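Local atomic coordinates of restriction endonuclease Hpy99I (Helicobacter pylori, PDB entry 3GOX), a protein that recognises and cleaves specific double-stranded DNA as a zinc-containing type II restriction endonuclease of the beta-beta-alpha-Me class. Residues V151-T163 and W169-D183. Residues are numbered along the deposited sequence; the frame is centred on the assembly and turned at random.
Sequences VTANLVHDHNHDT and WICDSCNTGLGRFKD. With NA (sodium ion), chain G; ZN (zinc ion), chain F; nucleotides of chain D.
Asp158 and Asn175 meet at a sodium ion in the beta-beta-alpha-Me motif, where an antiparallel hairpin, strands 155-159 and 166-171, packs on helix 172-180. Asp158 OD1 and Asn175 OD1 each bind the ion at 2.3 Å, carboxylate and amide planes turned 64° apart. Both side chains extend with CG anti to the backbone N, carrying their oxygens from strand and helix to the same ion. OP1 of DA8 and O3' of DG7 of chain D, a non-bridging and the bridging oxygen of one intact phosphodiester, and two waters complete the shell. Asn175 ND2 also donates to DG7 O3' at 2.7 Å, fixing the rotation of the amide, while His159 ND1 bonds only weakly to DA8 OP1 and its NE2 bonds Val117 O; this place beside the phosphate is consistent with the general-base histidine of beta-beta-alpha-Me nucleases. Asp158 OD2 bonds Tyr194 of the second subunit.

The backbones pair through Val156 and Ile170, Val156 N reaching Ile170 O at 3.0 Å, and Asp172 N at the helix start donates to Asn154 O. Cys171 is the N-cap: its SG accepts from Cys174 N, and both thiolates bind zinc together with Cys140 and Cys143.

Val156 and Ile170 share the helix-facing side of the hairpin; Val156 CG2 presses on Asn175 CB at 3.5 Å, and Ile170 CD1 lies against Asp158 CB. On the other side His157, in one of its two conformers, and Trp169 run side by side, the imidazole obliquely over the indole's six-membered ring with planes at 44°; NE2 of this histidine bonds Asp128.

At the helix-ending Schellman motif, Asp183 N bonds Leu178 O; Arg167 salt-bridges both Asp183 OD2 and Asp158 OD2, and water 1 donates to His159 O and Asp183 OD2, 2.7 Å from each.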
loop_
_atom_site.group_PDB
_atom_site.type_symbol
_atom_site.label_atom_id
_atom_site.label_comp_id
_atom_site.label_asym_id
_atom_site.label_seq_id
_atom_site.Cartn_x
_atom_site.Cartn_y
_atom_site.Cartn_z
ATOM N N VAL A 151 0.458 3.581 18.343
ATOM C CA VAL A 151 1.074 4.910 18.421
ATOM C C VAL A 151 2.015 5.186 17.238
ATOM O O VAL A 151 1.831 6.194 16.537
ATOM C CB VAL A 151 1.801 5.109 19.761
ATOM C CG1 VAL A 151 2.529 6.455 19.837
ATOM C CG2 VAL A 151 0.805 5.017 20.906
ATOM N N THR A 152 3.030 4.349 17.020
ATOM C CA THR A 152 3.916 4.502 15.836
ATOM C C THR A 152 3.694 3.483 14.711
ATOM O O THR A 152 4.324 3.589 13.639
ATOM C CB THR A 152 5.400 4.591 16.188
ATOM O OG1 THR A 152 5.808 3.385 16.828
ATOM C CG2 THR A 152 5.682 5.789 17.109
ATOM N N ALA A 153 2.819 2.509 14.945
ATOM C CA ALA A 153 2.252 1.670 13.885
ATOM C C ALA A 153 0.987 1.010 14.402
ATOM O O ALA A 153 0.872 0.655 15.586
ATOM C CB ALA A 153 3.244 0.628 13.401
ATOM N N ASN A 154 0.044 0.835 13.487
ATOM C CA ASN A 154 -1.196 0.139 13.758
ATOM C C ASN A 154 -1.067 -1.316 13.303
ATOM O O ASN A 154 -0.527 -1.593 12.244
ATOM C CB ASN A 154 -2.400 0.794 13.061
ATOM C CG ASN A 154 -2.723 2.179 13.607
ATOM O OD1 ASN A 154 -2.413 2.506 14.771
ATOM N ND2 ASN A 154 -3.384 2.995 12.778
ATOM N N LEU A 155 -1.561 -2.236 14.115
ATOM C CA LEU A 155 -1.487 -3.662 13.827
ATOM C C LEU A 155 -2.838 -4.229 13.397
ATOM O O LEU A 155 -3.900 -3.676 13.717
ATOM C CB LEU A 155 -0.969 -4.437 15.034
ATOM C CG LEU A 155 0.359 -3.980 15.627
ATOM C CD1 LEU A 155 0.811 -5.016 16.638
ATOM C CD2 LEU A 155 1.439 -3.707 14.589
ATOM N N VAL A 156 -2.779 -5.361 12.704
ATOM C CA VAL A 156 -3.984 -6.045 12.244
ATOM C C VAL A 156 -3.851 -7.547 12.417
ATOM O O VAL A 156 -2.727 -8.070 12.440
ATOM C CB VAL A 156 -4.269 -5.754 10.755
ATOM C CG1 VAL A 156 -4.556 -4.279 10.550
ATOM C CG2 VAL A 156 -3.119 -6.239 9.865
ATOM N N HIS A 157 -5.021 -8.182 12.553
ATOM C CA HIS A 157 -5.215 -9.625 12.400
ATOM C C HIS A 157 -5.044 -9.963 10.928
ATOM O O HIS A 157 -5.940 -9.662 10.130
ATOM C CB HIS A 157 -6.669 -10.043 12.703
ATOM C CG HIS A 157 -7.152 -9.783 14.093
ATOM N ND1 HIS A 157 -7.825 -8.630 14.440
ATOM C CD2 HIS A 157 -7.174 -10.574 15.190
ATOM C CE1 HIS A 157 -8.190 -8.702 15.707
ATOM N NE2 HIS A 157 -7.811 -9.875 16.183
ATOM N N ASP A 158 -3.919 -10.543 10.529
ATOM C CA ASP A 158 -3.845 -11.064 9.160
ATOM C C ASP A 158 -4.398 -12.498 9.117
ATOM O O ASP A 158 -4.287 -13.251 10.070
ATOM C CB ASP A 158 -2.398 -10.985 8.684
ATOM C CG ASP A 158 -2.180 -11.598 7.339
ATOM O OD1 ASP A 158 -2.998 -11.368 6.400
ATOM O OD2 ASP A 158 -1.143 -12.280 7.191
ATOM N N HIS A 159 -5.052 -12.851 8.001
ATOM C CA HIS A 159 -5.610 -14.196 7.821
ATOM C C HIS A 159 -5.477 -14.664 6.376
ATOM O O HIS A 159 -5.305 -13.848 5.442
ATOM C CB HIS A 159 -7.077 -14.244 8.298
ATOM C CG HIS A 159 -8.065 -13.780 7.281
ATOM N ND1 HIS A 159 -8.280 -12.449 6.997
ATOM C CD2 HIS A 159 -8.893 -14.475 6.469
ATOM C CE1 HIS A 159 -9.196 -12.346 6.048
ATOM N NE2 HIS A 159 -9.583 -13.560 5.711
ATOM N N ASN A 160 -5.519 -15.982 6.208
ATOM C CA ASN A 160 -5.520 -16.598 4.888
ATOM C C ASN A 160 -6.952 -16.621 4.338
ATOM O O ASN A 160 -7.853 -17.230 4.928
ATOM C CB ASN A 160 -4.915 -18.007 4.959
ATOM C CG ASN A 160 -4.825 -18.684 3.595
ATOM O OD1 ASN A 160 -5.834 -18.926 2.955
ATOM N ND2 ASN A 160 -3.612 -19.002 3.160
ATOM N N HIS A 161 -7.163 -15.966 3.197
ATOM C CA HIS A 161 -8.514 -15.860 2.627
ATOM C C HIS A 161 -8.901 -17.017 1.689
ATOM O O HIS A 161 -9.941 -16.956 1.029
ATOM C CB HIS A 161 -8.731 -14.499 1.953
ATOM C CG HIS A 161 -7.850 -14.244 0.775
ATOM N ND1 HIS A 161 -7.051 -13.124 0.676
ATOM C CD2 HIS A 161 -7.647 -14.951 -0.362
ATOM C CE1 HIS A 161 -6.391 -13.156 -0.468
ATOM N NE2 HIS A 161 -6.735 -14.254 -1.118
ATOM N N ASP A 162 -8.078 -18.067 1.651
ATOM C CA ASP A 162 -8.471 -19.359 1.070
ATOM C C ASP A 162 -9.076 -20.311 2.100
ATOM O O ASP A 162 -9.953 -21.108 1.784
ATOM C CB ASP A 162 -7.269 -20.029 0.403
ATOM C CG ASP A 162 -6.687 -19.190 -0.719
ATOM O OD1 ASP A 162 -7.469 -18.529 -1.432
ATOM O OD2 ASP A 162 -5.450 -19.189 -0.887
ATOM N N THR A 163 -8.590 -20.227 3.330
ATOM C CA THR A 163 -9.010 -21.129 4.408
ATOM C C THR A 163 -9.882 -20.474 5.495
ATOM O O THR A 163 -10.604 -21.173 6.211
ATOM C CB THR A 163 -7.771 -21.730 5.098
ATOM O OG1 THR A 163 -6.996 -20.675 5.673
ATOM C CG2 THR A 163 -6.899 -22.493 4.105
ATOM N N TRP A 169 -0.252 -11.505 13.820
ATOM C CA TRP A 169 -0.333 -10.074 14.017
ATOM C C TRP A 169 0.835 -9.435 13.292
ATOM O O TRP A 169 1.992 -9.753 13.561
ATOM C CB TRP A 169 -0.301 -9.716 15.509
ATOM C CG TRP A 169 -1.600 -10.011 16.198
ATOM C CD1 TRP A 169 -1.950 -11.162 16.842
ATOM C CD2 TRP A 169 -2.730 -9.130 16.308
ATOM N NE1 TRP A 169 -3.223 -11.054 17.338
ATOM C CE2 TRP A 169 -3.722 -9.813 17.039
ATOM C CE3 TRP A 169 -2.985 -7.818 15.877
ATOM C CZ2 TRP A 169 -4.959 -9.240 17.333
ATOM C CZ3 TRP A 169 -4.214 -7.249 16.164
ATOM C CH2 TRP A 169 -5.186 -7.958 16.890
ATOM N N ILE A 170 0.513 -8.530 12.364
ATOM C CA ILE A 170 1.507 -7.834 11.551
ATOM C C ILE A 170 1.092 -6.359 11.446
ATOM O O ILE A 170 -0.053 -5.989 11.755
ATOM C CB ILE A 170 1.669 -8.458 10.118
ATOM C CG1 ILE A 170 0.365 -8.386 9.311
ATOM C CG2 ILE A 170 2.175 -9.914 10.201
ATOM C CD1 ILE A 170 0.515 -8.893 7.866
ATOM N N CYS A 171 2.000 -5.503 10.984
ATOM C CA CYS A 171 1.647 -4.092 10.817
ATOM C C CYS A 171 0.741 -3.892 9.596
ATOM O O CYS A 171 0.760 -4.680 8.659
ATOM C CB CYS A 171 2.893 -3.194 10.793
ATOM S SG CYS A 171 3.815 -3.191 9.228
ATOM N N ASP A 172 -0.076 -2.850 9.663
ATOM C CA ASP A 172 -1.028 -2.500 8.587
ATOM C C ASP A 172 -0.290 -2.240 7.279
ATOM O O ASP A 172 -0.790 -2.587 6.213
ATOM C CB ASP A 172 -1.858 -1.275 9.035
ATOM C CG ASP A 172 -2.879 -0.804 7.990
ATOM O OD1 ASP A 172 -3.973 -1.383 7.909
ATOM O OD2 ASP A 172 -2.612 0.216 7.309
ATOM N N SER A 173 0.893 -1.649 7.355
ATOM C CA SER A 173 1.701 -1.406 6.154
ATOM C C SER A 173 2.003 -2.721 5.438
ATOM O O SER A 173 1.782 -2.854 4.221
ATOM C CB SER A 173 2.979 -0.686 6.559
ATOM O OG SER A 173 3.862 -0.484 5.483
ATOM N N CYS A 174 2.510 -3.711 6.163
ATOM C CA CYS A 174 2.794 -5.024 5.578
ATOM C C CYS A 174 1.535 -5.710 5.079
ATOM O O CYS A 174 1.542 -6.307 4.005
ATOM C CB CYS A 174 3.505 -5.929 6.594
ATOM S SG CYS A 174 5.261 -5.492 6.761
ATOM N N ASN A 175 0.455 -5.639 5.848
ATOM C CA ASN A 175 -0.785 -6.307 5.477
ATOM C C ASN A 175 -1.332 -5.772 4.142
ATOM O O ASN A 175 -1.749 -6.546 3.272
ATOM C CB ASN A 175 -1.832 -6.147 6.576
ATOM C CG ASN A 175 -3.065 -6.982 6.325
ATOM O OD1 ASN A 175 -2.975 -8.189 6.171
ATOM N ND2 ASN A 175 -4.230 -6.339 6.293
ATOM N N THR A 176 -1.290 -4.456 3.984
ATOM C CA THR A 176 -1.783 -3.824 2.768
ATOM C C THR A 176 -0.796 -3.986 1.608
ATOM O O THR A 176 -1.177 -3.814 0.447
ATOM C CB THR A 176 -2.159 -2.356 3.021
ATOM O OG1 THR A 176 -1.073 -1.636 3.621
ATOM C CG2 THR A 176 -3.405 -2.292 3.908
ATOM N N GLY A 177 0.451 -4.341 1.912
ATOM C CA GLY A 177 1.421 -4.773 0.913
ATOM C C GLY A 177 1.158 -6.183 0.407
ATOM O O GLY A 177 1.242 -6.448 -0.804
ATOM N N LEU A 178 0.855 -7.118 1.309
ATOM C CA LEU A 178 0.487 -8.486 0.915
ATOM C C LEU A 178 -0.635 -8.438 -0.108
ATOM O O LEU A 178 -0.610 -9.172 -1.097
ATOM C CB LEU A 178 0.011 -9.311 2.125
ATOM C CG LEU A 178 1.013 -9.552 3.254
ATOM C CD1 LEU A 178 0.407 -10.419 4.352
ATOM C CD2 LEU A 178 2.256 -10.154 2.742
ATOM N N GLY A 179 -1.638 -7.602 0.133
ATOM C CA GLY A 179 -2.800 -7.542 -0.765
ATOM C C GLY A 179 -2.492 -7.009 -2.151
ATOM O O GLY A 179 -3.123 -7.408 -3.152
ATOM N N ARG A 180 -1.542 -6.081 -2.225
ATOM C CA ARG A 180 -1.116 -5.589 -3.545
ATOM C C ARG A 180 -0.604 -6.723 -4.442
ATOM O O ARG A 180 -0.699 -6.657 -5.666
ATOM C CB ARG A 180 -0.060 -4.527 -3.385
ATOM C CG ARG A 180 -0.656 -3.204 -2.901
ATOM C CD ARG A 180 0.386 -2.259 -2.328
ATOM N NE ARG A 180 0.023 -0.855 -2.416
ATOM C CZ ARG A 180 -0.832 -0.225 -1.611
ATOM N NH1 ARG A 180 -1.436 -0.880 -0.623
ATOM N NH2 ARG A 180 -1.101 1.061 -1.808
ATOM N N PHE A 181 -0.048 -7.754 -3.813
ATOM C CA PHE A 181 0.497 -8.923 -4.512
ATOM C C PHE A 181 -0.387 -10.156 -4.333
ATOM O O PHE A 181 0.054 -11.289 -4.521
ATOM C CB PHE A 181 1.955 -9.140 -4.064
ATOM C CG PHE A 181 2.804 -7.900 -4.250
ATOM C CD1 PHE A 181 2.912 -7.308 -5.506
ATOM C CD2 PHE A 181 3.426 -7.292 -3.180
ATOM C CE1 PHE A 181 3.647 -6.143 -5.689
ATOM C CE2 PHE A 181 4.169 -6.128 -3.362
ATOM C CZ PHE A 181 4.287 -5.559 -4.623
ATOM N N LYS A 182 -1.658 -9.905 -4.001
ATOM C CA LYS A 182 -2.726 -10.914 -3.980
ATOM C C LYS A 182 -2.473 -12.031 -2.962
ATOM O O LYS A 182 -3.001 -13.128 -3.107
ATOM C CB LYS A 182 -2.966 -11.492 -5.386
ATOM C CG LYS A 182 -3.011 -10.438 -6.497
ATOM C CD LYS A 182 -3.258 -11.042 -7.883
ATOM C CE LYS A 182 -2.720 -10.143 -9.020
ATOM N NZ LYS A 182 -3.125 -10.620 -10.394
ATOM N N ASP A 183 -1.693 -11.727 -1.923
ATOM C CA ASP A 183 -1.305 -12.729 -0.912
ATOM C C ASP A 183 -0.713 -13.983 -1.572
ATOM O O ASP A 183 -0.837 -15.091 -1.040
ATOM C CB ASP A 183 -2.505 -13.165 -0.030
ATOM C CG ASP A 183 -3.044 -12.063 0.871
ATOM O OD1 ASP A 183 -2.664 -10.880 0.746
ATOM O OD2 ASP A 183 -3.908 -12.403 1.716
HETATM NA NA NA G . -4.255 -9.856 5.240
HETATM ZN ZN ZN F . 5.452 -4.856 8.998
ATOM P P DA D 8 -7.006 -8.875 6.140
ATOM O OP1 DA D 8 -6.263 -10.164 6.184
ATOM O OP2 DA D 8 -8.447 -8.869 5.771
ATOM O "O5'" DA D 8 -6.845 -8.197 7.574
ATOM C "C5'" DA D 8 -7.933 -7.529 8.214
ATOM C "C4'" DA D 8 -7.624 -6.057 8.361
ATOM O "O4'" DA D 8 -7.956 -5.355 7.149
ATOM C "C3'" DA D 8 -8.439 -5.353 9.435
ATOM O "O3'" DA D 8 -7.775 -5.535 10.692
ATOM C "C2'" DA D 8 -8.386 -3.903 8.989
ATOM C "C1'" DA D 8 -8.177 -3.987 7.471
ATOM N N9 DA D 8 -9.296 -3.511 6.659
ATOM C C8 DA D 8 -10.027 -4.226 5.743
ATOM N N7 DA D 8 -10.945 -3.517 5.130
ATOM C C5 DA D 8 -10.818 -2.254 5.689
ATOM C C6 DA D 8 -11.501 -1.047 5.460
ATOM N N6 DA D 8 -12.479 -0.911 4.560
ATOM N N1 DA D 8 -11.136 0.031 6.189
ATOM C C2 DA D 8 -10.144 -0.107 7.081
ATOM N N3 DA D 8 -9.422 -1.186 7.382
ATOM C C4 DA D 8 -9.814 -2.237 6.643
ATOM P P DG D 7 -6.848 -6.427 -0.552
ATOM O OP1 DG D 7 -6.674 -7.789 -1.115
ATOM O OP2 DG D 7 -8.083 -5.661 -0.841
ATOM O "O5'" DG D 7 -6.710 -6.538 1.032
ATOM C "C5'" DG D 7 -5.517 -7.050 1.602
ATOM C "C4'" DG D 7 -5.532 -6.875 3.103
ATOM O "O4'" DG D 7 -5.726 -5.471 3.408
ATOM C "C3'" DG D 7 -6.644 -7.604 3.855
ATOM O "O3'" DG D 7 -6.193 -7.866 5.185
ATOM C "C2'" DG D 7 -7.756 -6.573 3.868
ATOM C "C1'" DG D 7 -6.982 -5.271 4.045
ATOM N N9 DG D 7 -7.624 -4.102 3.439
ATOM C C8 DG D 7 -8.460 -4.096 2.344
ATOM N N7 DG D 7 -8.942 -2.913 2.068
ATOM C C5 DG D 7 -8.384 -2.081 3.029
ATOM C C6 DG D 7 -8.564 -0.688 3.257
ATOM O O6 DG D 7 -9.299 0.105 2.657
ATOM N N1 DG D 7 -7.796 -0.239 4.327
ATOM C C2 DG D 7 -6.976 -1.028 5.096
ATOM N N2 DG D 7 -6.312 -0.397 6.083
ATOM N N3 DG D 7 -6.819 -2.333 4.914
ATOM C C4 DG D 7 -7.548 -2.790 3.870
HETATM O O HOH W 1 -5.359 -11.599 3.900
HETATM O O HOH W 2 -4.676 -15.063 1.858
HETATM O O HOH W 3 -3.303 -9.289 3.182
#